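Local structure of protein-glutamine gamma-glutamyltransferase (Pseudomonas aeruginosa PAO1, 6G49) at residues A[65-79]-A[261-273]. The protein displays transglutaminase activity in vitro, cross-linking protein glutamine and lysine side chains through its periplasmic domain, and is critical for the viability of the bacterium. Sequence-based numbering, arbitrary orientation.
Sequences LPPREQLYWRALTME and ARVVAGYQGGELN
A classic beta bulge interrupts the antiparallel pairing of strand 72-78 with strands 261-265 and 267-268, which meet at a corner at Gly266: Ala75 N and Leu76 N both donate to Ala265 O, at 2.9 Å for Ala75 N. Leu76 O accepts from Ala265 N in return, and the ladder shifts by one residue. Beyond the bulge, Gln268 CG makes a CH-pi contact over the face of the Tyr72 ring, 3.6 Å from its centroid. With CG anti to the backbone N (chi1 -161°) and a bend at chi2, Gln268 then sends NE2 to Arg68 O in a weak bond, while its OE1 reaches Arg68 NH1 through a water. The same guanidinium grips Gly270 O end-on with two nitrogens, NH2 at 2.7 Å, the oxygen lying near its plane. Trp73 NE1 gives a straight bond (2.9 Å, 167°) to Gly269 O; the oxygen lies in the indole plane, and the bond helps to set the ring's rotation. At the far end Arg262 NH1 forms a salt bridge with Glu79 OE2 from above the carboxylate plane, at 2.9 Å; Gln91 and Arg175 hold Glu79 OE1, and Arg262 NE salt-bridges Glu291. Tyr72 OH bonds Asp303 and Gln268 touches His287, both probably catalytic; the pairing would form a second shell beside the probable Cys-His-Asp triad of a transglutaminase-like fold.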
ATOM      1  N   LEU A  65      17.072   1.655 -14.066  1.00 35.19           N
ATOM      2  CA  LEU A  65      16.144   1.093 -13.130  1.00 36.42           C
ATOM      3  C   LEU A  65      16.172   1.975 -11.883  1.00 33.12           C
ATOM      4  O   LEU A  65      17.257   2.230 -11.361  1.00 31.26           O
ATOM      5  CB  LEU A  65      16.633  -0.320 -12.813  1.00 41.09           C
ATOM      6  CG  LEU A  65      15.697  -1.163 -11.960  1.00 59.70           C
ATOM      7  CD1 LEU A  65      14.400  -1.421 -12.711  1.00 55.39           C
ATOM      8  CD2 LEU A  65      16.361  -2.470 -11.571  1.00 66.87           C
ATOM      9  N   PRO A  66      15.036   2.453 -11.320  1.00 29.73           N
ATOM     10  CA  PRO A  66      15.102   3.141 -10.036  1.00 26.75           C
ATOM     11  C   PRO A  66      15.627   2.211  -8.950  1.00 26.25           C
ATOM     12  O   PRO A  66      15.588   0.982  -9.078  1.00 27.19           O
ATOM     13  CB  PRO A  66      13.653   3.498  -9.721  1.00 29.90           C
ATOM     14  CG  PRO A  66      12.987   3.517 -11.070  1.00 30.03           C
ATOM     15  CD  PRO A  66      13.672   2.432 -11.867  1.00 27.73           C
ATOM     16  N   PRO A  67      16.154   2.763  -7.843  1.00 30.35           N
ATOM     17  CA  PRO A  67      16.528   1.950  -6.691  1.00 31.57           C
ATOM     18  C   PRO A  67      15.331   1.123  -6.161  1.00 28.24           C
ATOM     19  O   PRO A  67      14.193   1.601  -6.212  1.00 26.90           O
ATOM     20  CB  PRO A  67      16.900   2.985  -5.622  1.00 33.07           C
ATOM     21  CG  PRO A  67      17.118   4.285  -6.352  1.00 38.63           C
ATOM     22  CD  PRO A  67      16.298   4.209  -7.623  1.00 33.97           C
ATOM     23  N   ARG A  68      15.617  -0.029  -5.583  1.00 30.65           N
ATOM     24  CA  ARG A  68      14.573  -0.959  -5.186  1.00 36.96           C
ATOM     25  C   ARG A  68      13.598  -0.325  -4.213  1.00 33.97           C
ATOM     26  O   ARG A  68      12.409  -0.637  -4.226  1.00 27.42           O
ATOM     27  CB  ARG A  68      15.121  -2.129  -4.378  1.00 38.13           C
ATOM     28  CG  ARG A  68      15.759  -3.182  -5.233  1.00 47.77           C
ATOM     29  CD  ARG A  68      16.069  -4.329  -4.307  1.00 50.53           C
ATOM     30  NE  ARG A  68      16.307  -5.487  -5.129  1.00 45.77           N
ATOM     31  CZ  ARG A  68      15.340  -6.175  -5.727  1.00 51.37           C
ATOM     32  NH1 ARG A  68      14.072  -5.951  -5.417  1.00 34.23           N
ATOM     33  NH2 ARG A  68      15.661  -7.070  -6.649  1.00 41.04           N
ATOM     34  N   GLU A  69      14.114   0.608  -3.403  1.00 31.72           N
ATOM     35  CA  GLU A  69      13.365   1.228  -2.322  1.00 38.00           C
ATOM     36  C   GLU A  69      12.235   2.066  -2.890  1.00 31.26           C
ATOM     37  O   GLU A  69      11.360   2.410  -2.164  1.00 33.33           O
ATOM     38  CB  GLU A  69      14.270   2.160  -1.488  1.00 38.92           C
ATOM     39  CG  GLU A  69      15.576   1.498  -1.140  1.00 61.27           C
ATOM     40  CD  GLU A  69      16.679   1.668  -2.178  1.00 55.37           C
ATOM     41  OE1 GLU A  69      16.989   0.671  -2.854  1.00 49.74           O
ATOM     42  OE2 GLU A  69      17.198   2.804  -2.320  1.00 74.74           O
ATOM     43  N   GLN A  70      12.315   2.435  -4.169  1.00 25.35           N
ATOM     44  CA  GLN A  70      11.325   3.235  -4.788  1.00 24.81           C
ATOM     45  C   GLN A  70      10.274   2.387  -5.540  1.00 21.83           C
ATOM     46  O   GLN A  70       9.367   2.980  -6.099  1.00 22.17           O
ATOM     47  CB  GLN A  70      11.987   4.160  -5.814  1.00 27.93           C
ATOM     48  CG  GLN A  70      12.808   5.239  -5.102  1.00 34.48           C
ATOM     49  CD  GLN A  70      13.608   6.141  -6.016  1.00 38.24           C
ATOM     50  OE1 GLN A  70      13.299   6.334  -7.196  1.00 38.44           O
ATOM     51  NE2 GLN A  70      14.655   6.712  -5.445  1.00 41.09           N
ATOM     52  N   LEU A  71      10.467   1.062  -5.654  1.00 20.78           N
ATOM     53  CA  LEU A  71       9.651   0.238  -6.515  1.00 18.80           C
ATOM     54  C   LEU A  71       8.402  -0.238  -5.756  1.00 17.49           C
ATOM     55  O   LEU A  71       8.211  -1.420  -5.450  1.00 19.95           O
ATOM     56  CB  LEU A  71      10.468  -0.929  -7.021  1.00 19.56           C
ATOM     57  CG  LEU A  71      11.663  -0.530  -7.884  1.00 19.88           C
ATOM     58  CD1 LEU A  71      12.350  -1.769  -8.362  1.00 23.55           C
ATOM     59  CD2 LEU A  71      11.232   0.336  -9.054  1.00 23.35           C
ATOM     60  N   TYR A  72       7.575   0.732  -5.414  1.00 18.62           N
ATOM     61  CA  TYR A  72       6.243   0.498  -4.845  1.00 18.18           C
ATOM     62  C   TYR A  72       5.201   0.571  -5.947  1.00 18.01           C
ATOM     63  O   TYR A  72       4.789   1.646  -6.377  1.00 19.91           O
ATOM     64  CB  TYR A  72       5.936   1.504  -3.727  1.00 19.99           C
ATOM     65  CG  TYR A  72       6.660   1.176  -2.449  1.00 18.13           C
ATOM     66  CD1 TYR A  72       7.979   1.522  -2.260  1.00 19.61           C
ATOM     67  CD2 TYR A  72       6.002   0.572  -1.387  1.00 19.02           C
ATOM     68  CE1 TYR A  72       8.634   1.203  -1.096  1.00 19.37           C
ATOM     69  CE2 TYR A  72       6.645   0.267  -0.191  1.00 18.88           C
ATOM     70  CZ  TYR A  72       7.980   0.604  -0.048  1.00 18.95           C
ATOM     71  OH  TYR A  72       8.589   0.328   1.132  1.00 20.89           O
ATOM     72  N   TRP A  73       4.774  -0.605  -6.385  1.00 17.80           N
ATOM     73  CA  TRP A  73       3.802  -0.803  -7.442  1.00 17.53           C
ATOM     74  C   TRP A  73       2.381  -0.763  -6.878  1.00 17.33           C
ATOM     75  O   TRP A  73       1.927  -1.790  -6.352  1.00 18.86           O
ATOM     76  CB  TRP A  73       4.051  -2.091  -8.230  1.00 17.60           C
ATOM     77  CG  TRP A  73       5.458  -2.287  -8.684  1.00 17.35           C
ATOM     78  CD1 TRP A  73       6.398  -3.056  -8.085  1.00 19.62           C
ATOM     79  CD2 TRP A  73       6.114  -1.660  -9.809  1.00 17.07           C
ATOM     80  NE1 TRP A  73       7.600  -2.951  -8.751  1.00 19.81           N
ATOM     81  CE2 TRP A  73       7.434  -2.114  -9.805  1.00 17.13           C
ATOM     82  CE3 TRP A  73       5.678  -0.770 -10.788  1.00 21.49           C
ATOM     83  CZ2 TRP A  73       8.359  -1.686 -10.764  1.00 19.97           C
ATOM     84  CZ3 TRP A  73       6.588  -0.350 -11.737  1.00 21.69           C
ATOM     85  CH2 TRP A  73       7.879  -0.841 -11.712  1.00 19.78           C
ATOM     86  N   ARG A  74       1.734   0.401  -6.916  1.00 17.61           N
ATOM     87  CA  ARG A  74       0.357   0.528  -6.408  0.54 18.51           C
ATOM     88  C   ARG A  74      -0.580  -0.255  -7.312  1.00 18.08           C
ATOM     89  O   ARG A  74      -0.521  -0.163  -8.547  1.00 18.87           O
ATOM     90  CB  ARG A  74      -0.176   1.960  -6.303  0.54 19.50           C
ATOM     91  CG  ARG A  74      -1.600   2.076  -5.748  0.54 20.36           C
ATOM     92  CD  ARG A  74      -2.117   3.518  -5.621  0.54 22.58           C
ATOM     93  NE  ARG A  74      -1.240   4.385  -4.857  0.54 18.48           N
ATOM     94  CZ  ARG A  74      -1.633   5.167  -3.859  0.54 19.06           C
ATOM     95  NH1 ARG A  74      -2.940   5.324  -3.645  0.54 18.89           N
ATOM     96  NH2 ARG A  74      -0.731   5.747  -3.082  0.54 17.91           N
ATOM     97  N   ALA A  75      -1.481  -1.037  -6.682  1.00 17.79           N
ATOM     98  CA  ALA A  75      -2.618  -1.664  -7.349  1.00 17.35           C
ATOM     99  C   ALA A  75      -3.920  -1.001  -6.963  1.00 19.54           C
ATOM    100  O   ALA A  75      -4.702  -0.577  -7.834  1.00 20.02           O
ATOM    101  CB  ALA A  75      -2.671  -3.130  -7.069  1.00 18.13           C
ATOM    102  N   LEU A  76      -4.188  -0.936  -5.647  1.00 16.92           N
ATOM    103  CA  LEU A  76      -5.463  -0.355  -5.193  1.00 18.12           C
ATOM    104  C   LEU A  76      -5.256   0.153  -3.772  1.00 19.29           C
ATOM    105  O   LEU A  76      -4.262  -0.127  -3.142  1.00 18.77           O
ATOM    106  CB  LEU A  76      -6.599  -1.371  -5.241  1.00 19.16           C
ATOM    107  CG  LEU A  76      -6.582  -2.492  -4.216  1.00 21.70           C
ATOM    108  CD1 LEU A  76      -8.013  -3.006  -4.018  1.00 26.59           C
ATOM    109  CD2 LEU A  76      -5.650  -3.630  -4.634  1.00 22.71           C
ATOM    110  N   THR A  77      -6.250   0.891  -3.258  1.00 18.37           N
ATOM    111  CA  THR A  77      -6.327   1.232  -1.840  1.00 17.76           C
ATOM    112  C   THR A  77      -7.528   0.547  -1.236  1.00 18.19           C
ATOM    113  O   THR A  77      -8.527   0.254  -1.918  1.00 18.80           O
ATOM    114  CB  THR A  77      -6.397   2.731  -1.494  1.00 20.59           C
ATOM    115  OG1 THR A  77      -7.741   3.221  -1.659  1.00 20.30           O
ATOM    116  CG2 THR A  77      -5.398   3.555  -2.270  1.00 22.05           C
ATOM    117  N   MET A  78      -7.397   0.293   0.071  1.00 18.38           N
ATOM    118  CA  MET A  78      -8.456  -0.291   0.880  0.75 17.05           C
ATOM    119  C   MET A  78      -8.764   0.694   2.011  1.00 19.23           C
ATOM    120  O   MET A  78      -7.933   0.923   2.878  1.00 18.58           O
ATOM    121  CB  MET A  78      -7.986  -1.646   1.402  0.75 18.12           C
ATOM    122  CG  MET A  78      -7.745  -2.631   0.241  0.75 21.09           C
ATOM    123  SD  MET A  78      -7.278  -4.264   0.867  0.75 22.49           S
ATOM    124  CE  MET A  78      -6.825  -5.015  -0.688  0.75 19.74           C
ATOM    125  N   GLU A  79      -9.967   1.269   1.945  1.00 18.38           N
ATOM    126  CA  GLU A  79     -10.387   2.338   2.829  1.00 18.22           C
ATOM    127  C   GLU A  79     -11.391   1.899   3.877  1.00 19.51           C
ATOM    128  O   GLU A  79     -11.746   2.748   4.728  1.00 20.16           O
ATOM    129  CB  GLU A  79     -10.960   3.481   1.986  1.00 18.40           C
ATOM    130  CG  GLU A  79      -9.902   4.234   1.201  1.00 20.46           C
ATOM    131  CD  GLU A  79     -10.452   5.150   0.119  1.00 19.87           C
ATOM    132  OE1 GLU A  79     -11.170   4.636  -0.720  1.00 23.46           O
ATOM    133  OE2 GLU A  79     -10.116   6.353   0.166  1.00 20.28           O
ATOM    134  N   ALA A 261      -6.204   7.942   6.976  1.00 17.67           N
ATOM    135  CA  ALA A 261      -5.174   6.972   6.546  1.00 17.62           C
ATOM    136  C   ALA A 261      -5.865   5.838   5.833  1.00 18.44           C
ATOM    137  O   ALA A 261      -7.018   5.514   6.140  1.00 18.17           O
ATOM    138  CB  ALA A 261      -4.397   6.467   7.736  1.00 18.77           C
ATOM    139  N   ARG A 262      -5.127   5.165   4.917  1.00 16.63           N
ATOM    140  CA  ARG A 262      -5.698   4.031   4.218  1.00 18.08           C
ATOM    141  C   ARG A 262      -4.546   3.070   3.905  1.00 16.01           C
ATOM    142  O   ARG A 262      -3.378   3.465   3.934  1.00 17.73           O
ATOM    143  CB  ARG A 262      -6.506   4.414   2.971  1.00 17.82           C
ATOM    144  CG  ARG A 262      -5.725   5.240   1.964  1.00 17.26           C
ATOM    145  CD  ARG A 262      -6.642   5.766   0.867  1.00 17.81           C
ATOM    146  NE  ARG A 262      -5.926   6.698   0.020  1.00 18.41           N
ATOM    147  CZ  ARG A 262      -6.471   7.721  -0.662  1.00 21.14           C
ATOM    148  NH1 ARG A 262      -7.791   7.938  -0.621  1.00 17.79           N
ATOM    149  NH2 ARG A 262      -5.676   8.510  -1.389  1.00 19.51           N
ATOM    150  N   VAL A 263      -4.937   1.823   3.703  1.00 17.53           N
ATOM    151  CA  VAL A 263      -3.973   0.793   3.273  1.00 15.23           C
ATOM    152  C   VAL A 263      -3.838   0.842   1.762  1.00 17.67           C
ATOM    153  O   VAL A 263      -4.835   0.893   1.012  1.00 18.04           O
ATOM    154  CB  VAL A 263      -4.433  -0.586   3.785  1.00 17.55           C
ATOM    155  CG1 VAL A 263      -3.614  -1.711   3.164  1.00 18.57           C
ATOM    156  CG2 VAL A 263      -4.412  -0.642   5.307  1.00 19.43           C
ATOM    157  N   VAL A 264      -2.589   0.785   1.313  1.00 16.31           N
ATOM    158  CA  VAL A 264      -2.259   0.692  -0.114  1.00 16.28           C
ATOM    159  C   VAL A 264      -1.804  -0.755  -0.353  1.00 17.99           C
ATOM    160  O   VAL A 264      -0.932  -1.233   0.361  1.00 17.95           O
ATOM    161  CB  VAL A 264      -1.177   1.700  -0.518  1.00 18.11           C
ATOM    162  CG1 VAL A 264      -0.986   1.707  -2.034  1.00 18.73           C
ATOM    163  CG2 VAL A 264      -1.544   3.116  -0.079  1.00 18.72           C
ATOM    164  N   ALA A 265      -2.359  -1.398  -1.360  1.00 17.17           N
ATOM    165  CA  ALA A 265      -1.992  -2.752  -1.706  1.00 17.04           C
ATOM    166  C   ALA A 265      -1.399  -2.767  -3.122  1.00 17.17           C
ATOM    167  O   ALA A 265      -1.830  -2.039  -4.010  1.00 17.68           O
ATOM    168  CB  ALA A 265      -3.188  -3.647  -1.687  1.00 20.05           C
ATOM    169  N   GLY A 266      -0.432  -3.638  -3.308  1.00 16.31           N
ATOM    170  CA  GLY A 266       0.230  -3.794  -4.612  1.00 17.29           C
ATOM    171  C   GLY A 266       1.391  -4.740  -4.484  1.00 17.22           C
ATOM    172  O   GLY A 266       1.262  -5.790  -3.890  1.00 17.36           O
ATOM    173  N   TYR A 267       2.530  -4.343  -5.047  1.00 15.97           N
ATOM    174  CA  TYR A 267       3.724  -5.154  -5.024  1.00 16.80           C
ATOM    175  C   TYR A 267       4.890  -4.231  -4.671  1.00 16.97           C
ATOM    176  O   TYR A 267       4.803  -3.027  -4.943  1.00 18.36           O
ATOM    177  CB  TYR A 267       3.978  -5.796  -6.395  1.00 17.79           C
ATOM    178  CG  TYR A 267       2.896  -6.740  -6.827  1.00 16.94           C
ATOM    179  CD1 TYR A 267       1.725  -6.282  -7.414  1.00 17.28           C
ATOM    180  CD2 TYR A 267       3.003  -8.086  -6.509  1.00 16.54           C
ATOM    181  CE1 TYR A 267       0.689  -7.156  -7.740  1.00 17.59           C
ATOM    182  CE2 TYR A 267       1.970  -8.964  -6.816  1.00 17.87           C
ATOM    183  CZ  TYR A 267       0.816  -8.487  -7.407  1.00 19.42           C
ATOM    184  OH  TYR A 267      -0.176  -9.370  -7.709  1.00 21.26           O
ATOM    185  N   GLN A 268       5.960  -4.800  -4.115  1.00 17.16           N
ATOM    186  CA  GLN A 268       7.147  -3.999  -3.846  1.00 18.99           C
ATOM    187  C   GLN A 268       8.351  -4.785  -4.379  1.00 18.97           C
ATOM    188  O   GLN A 268       8.552  -5.896  -3.929  1.00 22.14           O
ATOM    189  CB  GLN A 268       7.286  -3.642  -2.371  1.00 18.89           C
ATOM    190  CG  GLN A 268       8.207  -2.477  -2.109  1.00 18.18           C
ATOM    191  CD  GLN A 268       9.675  -2.705  -2.365  1.00 24.37           C
ATOM    192  OE1 GLN A 268      10.164  -3.792  -2.166  1.00 24.75           O
ATOM    193  NE2 GLN A 268      10.372  -1.632  -2.732  1.00 23.65           N
ATOM    194  N   GLY A 269       9.137  -4.091  -5.204  1.00 19.66           N
ATOM    195  CA  GLY A 269      10.420  -4.622  -5.635  1.00 22.24           C
ATOM    196  C   GLY A 269      10.324  -5.222  -7.017  1.00 19.75           C
ATOM    197  O   GLY A 269       9.824  -4.646  -7.953  1.00 21.00           O
ATOM    198  N   GLY A 270      10.931  -6.390  -7.145  1.00 19.45           N
ATOM    199  CA  GLY A 270      11.001  -7.087  -8.409  1.00 22.71           C
ATOM    200  C   GLY A 270      12.349  -7.770  -8.576  1.00 27.81           C
ATOM    201  O   GLY A 270      13.275  -7.529  -7.831  1.00 27.72           O
ATOM    202  N   GLU A 271      12.438  -8.626  -9.577  1.00 23.79           N
ATOM    203  CA  GLU A 271      13.630  -9.398  -9.854  1.00 23.93           C
ATOM    204  C   GLU A 271      14.182  -9.042 -11.234  1.00 21.81           C
ATOM    205  O   GLU A 271      13.495  -9.152 -12.216  1.00 24.09           O
ATOM    206  CB  GLU A 271      13.251 -10.872  -9.808  1.00 22.84           C
ATOM    207  CG  GLU A 271      12.683 -11.354  -8.468  1.00 23.16           C
ATOM    208  CD  GLU A 271      11.251 -10.903  -8.157  1.00 18.64           C
ATOM    209  OE1 GLU A 271      10.320 -11.227  -8.892  1.00 20.63           O
ATOM    210  OE2 GLU A 271      11.052 -10.239  -7.135  1.00 23.12           O
ATOM    211  N   LEU A 272      15.428  -8.612 -11.283  1.00 24.77           N
ATOM    212  CA  LEU A 272      16.043  -8.213 -12.535  1.00 24.55           C
ATOM    213  C   LEU A 272      16.511  -9.347 -13.444  1.00 22.41           C
ATOM    214  O   LEU A 272      17.219 -10.224 -13.007  1.00 25.86           O
ATOM    215  CB  LEU A 272      17.228  -7.308 -12.233  1.00 27.36           C
ATOM    216  CG  LEU A 272      18.021  -6.724 -13.390  1.00 38.97           C
ATOM    217  CD1 LEU A 272      17.145  -5.841 -14.254  1.00 39.12           C
ATOM    218  CD2 LEU A 272      19.165  -5.922 -12.809  1.00 47.40           C
ATOM    219  N   ASN A 273      16.109  -9.295 -14.710  1.00 20.82           N
ATOM    220  CA  ASN A 273      16.555 -10.255 -15.721  1.00 20.76           C
ATOM    221  C   ASN A 273      17.545  -9.515 -16.636  1.00 21.67           C
ATOM    222  O   ASN A 273      17.157  -8.761 -17.529  1.00 23.12           O
ATOM    223  CB  ASN A 273      15.404 -10.693 -16.599  1.00 21.62           C
ATOM    224  CG  ASN A 273      15.809 -11.713 -17.648  1.00 26.34           C
ATOM    225  OD1 ASN A 273      17.005 -11.899 -17.877  1.00 27.19           O
ATOM    226  ND2 ASN A 273      14.838 -12.437 -18.190  1.00 31.22           N
TER
HETATM  227  O   HOH W   1      12.645  -4.652  -3.024  1.00 30.83           O